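Local coordinates for putative curved DNA-binding protein (Chaetomium thermophilum var. thermophilum DSM 1495, PDB 4IPA) that is a thermophilic Arx1 with a methionine aminopeptidase-like fold that probably acts in ribosome biogenesis and may bind DNA, at residues A[25-36]-A[120-131]; A[53-64]-A[81-89]. All blocks are in the same frame, centred on the assembly; numbering follows the deposited sequence.

Interaction 1 of 2, residues A[25-36]-A[120-131]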
loop_
_atom_site.group_PDB
_atom_site.type_symbol
_atom_site.label_atom_id
_atom_site.label_comp_id
_atom_site.label_asym_id
_atom_site.label_seq_id
_atom_site.Cartn_x
_atom_site.Cartn_y
_atom_site.Cartn_z
ATOM N N VAL A 25 -16.132 4.156 14.356
ATOM C CA VAL A 25 -15.059 3.470 13.664
ATOM C C VAL A 25 -14.755 4.118 12.302
ATOM O O VAL A 25 -13.606 4.396 11.971
ATOM C CB VAL A 25 -15.414 1.984 13.529
ATOM C CG1 VAL A 25 -14.478 1.274 12.547
ATOM C CG2 VAL A 25 -15.404 1.337 14.931
ATOM N N LEU A 26 -15.799 4.384 11.534
ATOM C CA LEU A 26 -15.640 5.018 10.248
ATOM C C LEU A 26 -14.889 6.348 10.404
ATOM O O LEU A 26 -13.962 6.644 9.647
ATOM C CB LEU A 26 -17.010 5.217 9.622
ATOM C CG LEU A 26 -17.101 5.344 8.105
ATOM C CD1 LEU A 26 -16.148 4.372 7.423
ATOM C CD2 LEU A 26 -18.552 5.131 7.649
ATOM N N THR A 27 -15.267 7.119 11.416
ATOM C CA THR A 27 -14.689 8.436 11.686
ATOM C C THR A 27 -13.216 8.372 12.115
ATOM O O THR A 27 -12.437 9.275 11.807
ATOM C CB THR A 27 -15.534 9.200 12.754
ATOM O OG1 THR A 27 -16.865 9.387 12.253
ATOM C CG2 THR A 27 -14.931 10.560 13.076
ATOM N N LYS A 28 -12.840 7.308 12.815
ATOM C CA LYS A 28 -11.449 7.118 13.213
ATOM C C LYS A 28 -10.583 6.735 12.015
ATOM O O LYS A 28 -9.485 7.256 11.855
ATOM C CB LYS A 28 -11.348 6.081 14.342
ATOM C CG LYS A 28 -11.819 6.621 15.697
ATOM C CD LYS A 28 -12.046 5.523 16.733
ATOM C CE LYS A 28 -12.422 6.143 18.086
ATOM N NZ LYS A 28 -12.910 5.131 19.067
ATOM N N TYR A 29 -11.082 5.824 11.180
ATOM C CA TYR A 29 -10.451 5.553 9.896
ATOM C C TYR A 29 -10.311 6.849 9.118
ATOM O O TYR A 29 -9.250 7.143 8.581
ATOM C CB TYR A 29 -11.277 4.566 9.081
ATOM C CG TYR A 29 -10.998 3.119 9.380
ATOM C CD1 TYR A 29 -9.765 2.558 9.084
ATOM C CD2 TYR A 29 -11.972 2.304 9.926
ATOM C CE1 TYR A 29 -9.512 1.245 9.340
ATOM C CE2 TYR A 29 -11.723 0.975 10.187
ATOM C CZ TYR A 29 -10.489 0.459 9.894
ATOM O OH TYR A 29 -10.231 -0.852 10.142
ATOM N N LYS A 30 -11.379 7.638 9.071
ATOM C CA LYS A 30 -11.343 8.885 8.304
ATOM C C LYS A 30 -10.339 9.902 8.857
ATOM O O LYS A 30 -9.692 10.623 8.096
ATOM C CB LYS A 30 -12.734 9.523 8.205
ATOM C CG LYS A 30 -12.749 10.840 7.442
ATOM C CD LYS A 30 -12.700 10.592 5.938
ATOM C CE LYS A 30 -12.515 11.883 5.163
ATOM N NZ LYS A 30 -12.106 11.597 3.767
ATOM N N THR A 31 -10.212 9.973 10.177
ATOM C CA THR A 31 -9.232 10.872 10.766
ATOM C C THR A 31 -7.832 10.426 10.356
ATOM O O THR A 31 -6.979 11.243 10.024
ATOM C CB THR A 31 -9.289 10.864 12.302
ATOM O OG1 THR A 31 -10.627 11.091 12.741
ATOM C CG2 THR A 31 -8.391 11.959 12.848
ATOM N N ALA A 32 -7.606 9.116 10.405
ATOM C CA ALA A 32 -6.349 8.540 9.957
ATOM C C ALA A 32 -6.057 8.848 8.484
ATOM O O ALA A 32 -4.937 9.178 8.139
ATOM C CB ALA A 32 -6.342 7.037 10.199
ATOM N N ALA A 33 -7.068 8.726 7.630
ATOM C CA ALA A 33 -6.922 8.978 6.204
ATOM C C ALA A 33 -6.536 10.424 5.913
ATOM O O ALA A 33 -5.663 10.685 5.101
ATOM C CB ALA A 33 -8.210 8.633 5.478
ATOM N N GLN A 34 -7.205 11.362 6.565
ATOM C CA GLN A 34 -6.906 12.767 6.348
ATOM C C GLN A 34 -5.464 13.054 6.747
ATOM O O GLN A 34 -4.763 13.784 6.054
ATOM C CB GLN A 34 -7.872 13.662 7.129
ATOM C CG GLN A 34 -9.282 13.717 6.550
ATOM C CD GLN A 34 -10.196 14.637 7.352
ATOM O OE1 GLN A 34 -10.585 14.324 8.480
ATOM N NE2 GLN A 34 -10.519 15.790 6.780
ATOM N N ILE A 35 -5.010 12.467 7.850
ATOM C CA ILE A 35 -3.619 12.638 8.235
ATOM C C ILE A 35 -2.692 12.010 7.196
ATOM O O ILE A 35 -1.722 12.635 6.779
ATOM C CB ILE A 35 -3.298 12.060 9.637
ATOM C CG1 ILE A 35 -3.853 12.969 10.740
ATOM C CG2 ILE A 35 -1.794 11.940 9.819
ATOM C CD1 ILE A 35 -3.768 12.379 12.155
ATOM N N SER A 36 -2.992 10.786 6.768
ATOM C CA SER A 36 -2.101 10.097 5.826
ATOM C C SER A 36 -2.031 10.846 4.509
ATOM O O SER A 36 -0.966 10.985 3.940
ATOM C CB SER A 36 -2.550 8.659 5.565
ATOM O OG SER A 36 -2.866 7.996 6.770
ATOM N N LEU A 120 2.826 5.307 3.185
ATOM C CA LEU A 120 2.880 5.673 4.584
ATOM C C LEU A 120 1.473 5.587 5.123
ATOM O O LEU A 120 0.539 5.345 4.366
ATOM C CB LEU A 120 3.428 7.093 4.732
ATOM C CG LEU A 120 2.702 8.206 3.978
ATOM C CD1 LEU A 120 1.561 8.769 4.813
ATOM C CD2 LEU A 120 3.696 9.323 3.607
ATOM N N GLY A 121 1.309 5.775 6.422
ATOM C CA GLY A 121 -0.027 5.798 6.975
ATOM C C GLY A 121 -0.118 6.052 8.458
ATOM O O GLY A 121 0.847 5.849 9.209
ATOM N N ALA A 122 -1.303 6.497 8.866
ATOM C CA ALA A 122 -1.606 6.760 10.259
ATOM C C ALA A 122 -2.682 5.832 10.801
ATOM O O ALA A 122 -3.358 5.113 10.058
ATOM C CB ALA A 122 -2.042 8.212 10.453
ATOM N N GLN A 123 -2.887 5.947 12.106
ATOM C CA GLN A 123 -3.565 4.947 12.899
ATOM C C GLN A 123 -4.253 5.665 14.078
ATOM O O GLN A 123 -3.582 6.337 14.865
ATOM C CB GLN A 123 -2.457 4.013 13.387
ATOM C CG GLN A 123 -2.850 2.876 14.169
ATOM C CD GLN A 123 -3.077 3.224 15.609
ATOM O OE1 GLN A 123 -4.220 3.390 16.023
ATOM N NE2 GLN A 123 -1.990 3.313 16.400
ATOM N N ILE A 124 -5.579 5.554 14.183
ATOM C CA ILE A 124 -6.305 6.060 15.366
ATOM C C ILE A 124 -7.126 4.976 16.068
ATOM O O ILE A 124 -8.043 4.411 15.482
ATOM C CB ILE A 124 -7.258 7.252 15.061
ATOM C CG1 ILE A 124 -6.471 8.526 14.777
ATOM C CG2 ILE A 124 -8.160 7.528 16.274
ATOM C CD1 ILE A 124 -6.249 8.757 13.342
ATOM N N ASP A 125 -6.801 4.727 17.334
ATOM C CA ASP A 125 -7.464 3.729 18.169
ATOM C C ASP A 125 -7.484 2.360 17.511
ATOM O O ASP A 125 -8.457 1.616 17.632
ATOM C CB ASP A 125 -8.879 4.164 18.557
ATOM C CG ASP A 125 -9.500 3.261 19.634
ATOM O OD1 ASP A 125 -8.766 2.777 20.521
ATOM O OD2 ASP A 125 -10.730 3.042 19.601
ATOM N N GLY A 126 -6.400 2.040 16.809
ATOM C CA GLY A 126 -6.222 0.736 16.202
ATOM C C GLY A 126 -6.816 0.640 14.815
ATOM O O GLY A 126 -6.798 -0.422 14.208
ATOM N N TYR A 127 -7.347 1.749 14.309
ATOM C CA TYR A 127 -7.900 1.770 12.956
ATOM C C TYR A 127 -6.974 2.544 12.017
ATOM O O TYR A 127 -6.868 3.777 12.084
ATOM C CB TYR A 127 -9.340 2.321 12.950
ATOM C CG TYR A 127 -10.245 1.538 13.897
ATOM C CD1 TYR A 127 -10.619 0.232 13.602
ATOM C CD2 TYR A 127 -10.673 2.084 15.101
ATOM C CE1 TYR A 127 -11.421 -0.502 14.461
ATOM C CE2 TYR A 127 -11.481 1.353 15.981
ATOM C CZ TYR A 127 -11.848 0.065 15.652
ATOM O OH TYR A 127 -12.636 -0.675 16.508
ATOM N N GLY A 128 -6.295 1.803 11.147
ATOM C CA GLY A 128 -5.275 2.383 10.297
ATOM C C GLY A 128 -5.659 2.540 8.838
ATOM O O GLY A 128 -6.456 1.758 8.297
ATOM N N THR A 129 -5.102 3.569 8.209
ATOM C CA THR A 129 -5.227 3.743 6.772
ATOM C C THR A 129 -3.820 3.767 6.212
ATOM O O THR A 129 -2.983 4.524 6.687
ATOM C CB THR A 129 -5.881 5.097 6.418
ATOM O OG1 THR A 129 -5.092 6.146 6.989
ATOM C CG2 THR A 129 -7.303 5.179 6.982
ATOM N N ILE A 130 -3.557 2.936 5.215
ATOM C CA ILE A 130 -2.280 2.965 4.520
ATOM C C ILE A 130 -2.524 3.482 3.098
ATOM O O ILE A 130 -3.514 3.104 2.461
ATOM C CB ILE A 130 -1.614 1.563 4.503
ATOM C CG1 ILE A 130 -1.450 1.043 5.935
ATOM C CG2 ILE A 130 -0.251 1.610 3.802
ATOM C CD1 ILE A 130 -0.827 -0.346 6.031
ATOM N N VAL A 131 -1.656 4.377 2.624
ATOM C CA VAL A 131 -1.776 4.928 1.276
ATOM C C VAL A 131 -0.460 4.773 0.534
ATOM O O VAL A 131 0.605 4.812 1.143
ATOM C CB VAL A 131 -2.141 6.453 1.278
ATOM C CG1 VAL A 131 -3.472 6.700 1.936
ATOM C CG2 VAL A 131 -1.063 7.274 1.970
#
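Tyr-29 and Tyr-127 each hold CG anti to their own carbonyl carbon (chi1 -86° and -56°), which crosses the two side chains at about a right angle. The two rings are turned obliquely to each other. Tyr-127 CB sits over the centre of the Tyr-29 ring, 3.6 Å from its centroid, as a CH-pi contact. The Tyr-29 hydroxyl reaches the edge of the Tyr-127 ring. Gly-128 O lies in the plane of the Tyr-29 ring, 3.3 Å from CE1. Val-25 CG1 lies over one face of the Tyr-127 ring, toward its rim, as a second CH-pi contact. An alanine in place of Tyr-29 would probably open a gap beneath Tyr-127 CB and leave the Tyr-127 ring freer to turn.

Further along the helix, Ile-124 CD1 presses against the backbone of Ala-32, with CD1 only 3.4 Å from Ala-32 CA. Ala-32 CB faces both strands, touching Ala-122 O and Thr-129 OG1. Ser-36 OG ties the helix to both strands, accepting from Thr-129 OG1 at 2.9 Å. The same Ser-36 OG takes a bond from Ala-122 N at 3.0 Å. It also donates back to Ala-32 O, from above the carbonyl plane. These bonds satisfy a buried hydroxyl and are likely to fix its rotation. At the turn, the extended chain of Lys-28 runs over Ile-124 CG2. Lys-28 NZ meets Asp-125 OD2 at 3.1 Å, a salt bridge from the anti side and tilted out of the carboxylate plane. Asp-24 is the stronger partner of this lysine.

The strands form a beta hairpin closed by a type I' turn from Ile-124 to Tyr-127. Segment 25-36 runs along the hairpin, its axis 35° from that of 127-131. This is helix-on-sheet packing within the peptidase M24, or pita-bread, fold.

Interaction 2 of 2, residues A[53-64]-A[81-89]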
loop_
_atom_site.group_PDB
_atom_site.type_symbol
_atom_site.label_atom_id
_atom_site.label_comp_id
_atom_site.label_asym_id
_atom_site.label_seq_id
_atom_site.Cartn_x
_atom_site.Cartn_y
_atom_site.Cartn_z
ATOM N N ILE A 53 16.890 10.080 0.240
ATOM C CA ILE A 53 15.773 9.296 0.735
ATOM C C ILE A 53 15.652 9.290 2.262
ATOM O O ILE A 53 14.540 9.405 2.792
ATOM C CB ILE A 53 15.811 7.845 0.182
ATOM C CG1 ILE A 53 15.542 7.865 -1.320
ATOM C CG2 ILE A 53 14.761 6.978 0.853
ATOM C CD1 ILE A 53 15.561 6.492 -1.971
ATOM N N ILE A 54 16.771 9.151 2.973
ATOM C CA ILE A 54 16.691 9.060 4.428
ATOM C C ILE A 54 16.151 10.348 5.052
ATOM O O ILE A 54 15.489 10.308 6.088
ATOM C CB ILE A 54 18.031 8.656 5.109
ATOM C CG1 ILE A 54 17.774 8.236 6.560
ATOM C CG2 ILE A 54 19.024 9.797 5.103
ATOM C CD1 ILE A 54 18.310 6.898 6.895
ATOM N N ASP A 55 16.430 11.484 4.417
ATOM C CA ASP A 55 15.924 12.758 4.895
ATOM C C ASP A 55 14.412 12.854 4.722
ATOM O O ASP A 55 13.705 13.329 5.617
ATOM C CB ASP A 55 16.613 13.920 4.174
ATOM C CG ASP A 55 18.059 14.092 4.599
ATOM O OD1 ASP A 55 18.443 13.533 5.650
ATOM O OD2 ASP A 55 18.805 14.792 3.883
ATOM N N ILE A 56 13.926 12.406 3.568
ATOM C CA ILE A 56 12.497 12.408 3.276
ATOM C C ILE A 56 11.707 11.522 4.246
ATOM O O ILE A 56 10.702 11.957 4.803
ATOM C CB ILE A 56 12.228 11.974 1.827
ATOM C CG1 ILE A 56 13.112 12.777 0.864
ATOM C CG2 ILE A 56 10.757 12.169 1.483
ATOM C CD1 ILE A 56 13.059 12.307 -0.582
ATOM N N CYS A 57 12.170 10.289 4.455
ATOM C CA CYS A 57 11.528 9.376 5.399
ATOM C C CYS A 57 11.509 9.960 6.806
ATOM O O CYS A 57 10.486 9.895 7.497
ATOM C CB CYS A 57 12.231 8.017 5.426
ATOM S SG CYS A 57 12.178 7.096 3.889
ATOM N N GLU A 58 12.637 10.517 7.242
ATOM C CA GLU A 58 12.682 11.113 8.573
ATOM C C GLU A 58 11.704 12.283 8.679
ATOM O O GLU A 58 10.972 12.411 9.663
ATOM C CB GLU A 58 14.100 11.562 8.948
ATOM C CG GLU A 58 15.053 10.410 9.280
ATOM C CD GLU A 58 16.469 10.877 9.656
ATOM O OE1 GLU A 58 16.804 12.058 9.436
ATOM O OE2 GLU A 58 17.250 10.053 10.171
ATOM N N GLN A 59 11.687 13.132 7.659
ATOM C CA GLN A 59 10.791 14.288 7.668
ATOM C C GLN A 59 9.322 13.870 7.621
ATOM O O GLN A 59 8.471 14.472 8.287
ATOM C CB GLN A 59 11.110 15.245 6.518
ATOM C CG GLN A 59 10.259 16.521 6.516
ATOM C CD GLN A 59 10.354 17.309 7.827
ATOM O OE1 GLN A 59 11.357 17.248 8.536
ATOM N NE2 GLN A 59 9.301 18.041 8.148
ATOM N N GLY A 60 9.031 12.838 6.837
ATOM C CA GLY A 60 7.672 12.329 6.742
ATOM C C GLY A 60 7.225 11.824 8.099
ATOM O O GLY A 60 6.103 12.117 8.535
ATOM N N ASP A 61 8.109 11.084 8.771
ATOM C CA ASP A 61 7.785 10.501 10.068
ATOM C C ASP A 61 7.547 11.585 11.117
ATOM O O ASP A 61 6.654 11.467 11.953
ATOM C CB ASP A 61 8.868 9.507 10.515
ATOM C CG ASP A 61 8.819 8.192 9.726
ATOM O OD1 ASP A 61 7.802 7.951 9.035
ATOM O OD2 ASP A 61 9.794 7.404 9.801
ATOM N N LYS A 62 8.351 12.625 11.048
ATOM C CA LYS A 62 8.223 13.767 11.899
ATOM C C LYS A 62 6.897 14.480 11.681
ATOM O O LYS A 62 6.212 14.752 12.600
ATOM C CB LYS A 62 9.414 14.696 11.744
ATOM C CG LYS A 62 9.183 16.106 12.192
ATOM C CD LYS A 62 10.310 17.009 11.788
ATOM C CE LYS A 62 10.693 17.919 12.915
ATOM N NZ LYS A 62 10.937 19.257 12.370
ATOM N N LEU A 63 6.561 14.759 10.457
ATOM C CA LEU A 63 5.275 15.283 10.123
ATOM C C LEU A 63 4.107 14.480 10.631
ATOM O O LEU A 63 3.152 15.039 11.052
ATOM C CB LEU A 63 5.158 15.386 8.654
ATOM C CG LEU A 63 5.658 16.725 8.308
ATOM C CD1 LEU A 63 6.097 16.736 6.876
ATOM C CD2 LEU A 63 4.444 17.581 8.543
ATOM N N MET A 64 4.205 13.171 10.552
ATOM C CA MET A 64 3.180 12.290 10.982
ATOM C C MET A 64 2.950 12.421 12.458
ATOM O O MET A 64 1.849 12.467 12.918
ATOM C CB MET A 64 3.559 10.863 10.677
ATOM C CG MET A 64 2.565 9.822 11.096
ATOM S SD MET A 64 1.136 9.777 10.028
ATOM C CE MET A 64 1.758 8.858 8.692
ATOM N N PHE A 81 1.542 5.511 13.956
ATOM C CA PHE A 81 1.733 5.104 12.561
ATOM C C PHE A 81 0.960 3.807 12.245
ATOM O O PHE A 81 0.937 2.886 13.051
ATOM C CB PHE A 81 3.219 4.834 12.284
ATOM C CG PHE A 81 4.095 6.055 12.323
ATOM C CD1 PHE A 81 4.420 6.663 13.534
ATOM C CD2 PHE A 81 4.624 6.581 11.150
ATOM C CE1 PHE A 81 5.242 7.781 13.570
ATOM C CE2 PHE A 81 5.447 7.704 11.185
ATOM C CZ PHE A 81 5.754 8.303 12.393
ATOM N N SER A 82 0.342 3.731 11.072
ATOM C CA SER A 82 -0.060 2.445 10.523
ATOM C C SER A 82 1.050 1.964 9.578
ATOM O O SER A 82 1.100 0.802 9.204
ATOM C CB SER A 82 -1.398 2.544 9.771
ATOM O OG SER A 82 -1.290 3.377 8.619
ATOM N N HIS A 83 1.955 2.864 9.202
ATOM C CA HIS A 83 3.025 2.508 8.260
ATOM C C HIS A 83 4.044 3.619 8.214
ATOM O O HIS A 83 3.681 4.782 8.003
ATOM C CB HIS A 83 2.465 2.291 6.851
ATOM C CG HIS A 83 3.361 1.504 5.940
ATOM N ND1 HIS A 83 4.458 2.055 5.302
ATOM C CD2 HIS A 83 3.299 0.210 5.523
ATOM C CE1 HIS A 83 5.040 1.135 4.553
ATOM N NE2 HIS A 83 4.359 0.003 4.670
ATOM N N PRO A 84 5.327 3.270 8.384
ATOM C CA PRO A 84 6.413 4.249 8.316
ATOM C C PRO A 84 6.428 4.953 6.961
ATOM O O PRO A 84 5.960 4.383 5.973
ATOM C CB PRO A 84 7.667 3.378 8.449
ATOM C CG PRO A 84 7.252 2.059 7.920
ATOM C CD PRO A 84 5.838 1.889 8.416
ATOM N N THR A 85 6.941 6.179 6.923
ATOM C CA THR A 85 7.157 6.868 5.664
ATOM C C THR A 85 8.197 6.103 4.858
ATOM O O THR A 85 9.298 5.847 5.336
ATOM C CB THR A 85 7.707 8.283 5.884
ATOM O OG1 THR A 85 6.772 9.064 6.636
ATOM C CG2 THR A 85 7.965 8.955 4.547
ATOM N N THR A 86 7.856 5.708 3.644
ATOM C CA THR A 86 8.837 5.004 2.833
ATOM C C THR A 86 8.885 5.635 1.456
ATOM O O THR A 86 7.885 6.151 0.963
ATOM C CB THR A 86 8.517 3.508 2.696
ATOM O OG1 THR A 86 7.219 3.364 2.112
ATOM C CG2 THR A 86 8.576 2.811 4.057
ATOM N N VAL A 87 10.051 5.583 0.834
ATOM C CA VAL A 87 10.265 6.247 -0.438
ATOM C C VAL A 87 11.104 5.316 -1.288
ATOM O O VAL A 87 12.287 5.144 -1.035
ATOM C CB VAL A 87 10.956 7.603 -0.222
ATOM C CG1 VAL A 87 11.358 8.246 -1.546
ATOM C CG2 VAL A 87 10.035 8.531 0.584
ATOM N N SER A 88 10.472 4.692 -2.279
ATOM C CA SER A 88 11.088 3.578 -2.988
ATOM C C SER A 88 11.411 3.911 -4.440
ATOM O O SER A 88 10.521 4.277 -5.212
ATOM C CB SER A 88 10.188 2.343 -2.921
ATOM O OG SER A 88 9.810 2.091 -1.582
ATOM N N PRO A 89 12.700 3.789 -4.811
ATOM C CA PRO A 89 13.123 4.034 -6.198
ATOM C C PRO A 89 12.501 3.059 -7.212
ATOM O O PRO A 89 11.709 2.178 -6.849
ATOM C CB PRO A 89 14.646 3.860 -6.153
ATOM C CG PRO A 89 15.026 4.101 -4.705
ATOM C CD PRO A 89 13.838 3.549 -3.909
HETATM O O HOH W 1 10.502 5.665 7.734
#
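Asp-61 reaches from helix 53-69 toward strand 79-88, and each atom of its side chain meets something. Asp-61 CB rests beside the Phe-81 ring, 3.8 Å from Phe-81 CZ. CG is near Phe-81 CE2, with the carboxylate and ring planes perpendicular. OD1 takes two bonds from Thr-85. Thr-85 N donates to the syn lone pair of Asp-61 OD1 at 2.9 Å, with an angle of 162°. Thr-85 OG1 reaches Asp-61 OD1 from above the carboxylate plane at 2.8 Å. OD2 receives a water that also donates to Thr-85 O, and it forms a salt bridge with Arg-307. This buried carboxylate is thus gripped at both oxygens, and the nearby arginine probably favours its charged form.

Gly-60 lets Thr-85 OG1 come close, since a CB there would clash with it. On one side of this polar site, Met-64 CG lies over a face of the Phe-81 ring, 3.8 Å from the centroid. Its sulfur stands farther off above the same ring, a Met-aromatic contact. Toward Pro-89, Ile-53 and Ile-56 pack on Val-87. Segment 53-64 runs roughly antiparallel to 84-88, at 153°, as helix-on-sheet packing in the M24 fold.

Interactions 1 and 2 lie with their centres 16 Å apart and share one antiparallel sheet, in the order 79-88, 115-124, 127-136. Helices 23-46 and 53-69 follow each other in the chain, and each packs on strands of this sheet. Along the chain, both segments of interaction 2 fall between 25-36 and 120-131. The two contacts meet where Ser-82 joins the central strand: its N lies 2.9 Å from Gly-121 O, at a classic beta bulge. Ser-82 OG also probably bonds to Thr-129 O. Met-64 touches Ile-35 and Ala-122, linking the two helix-sheet interfaces. Two successive helices are thus packed on one three-stranded sheet, within the M24 family region.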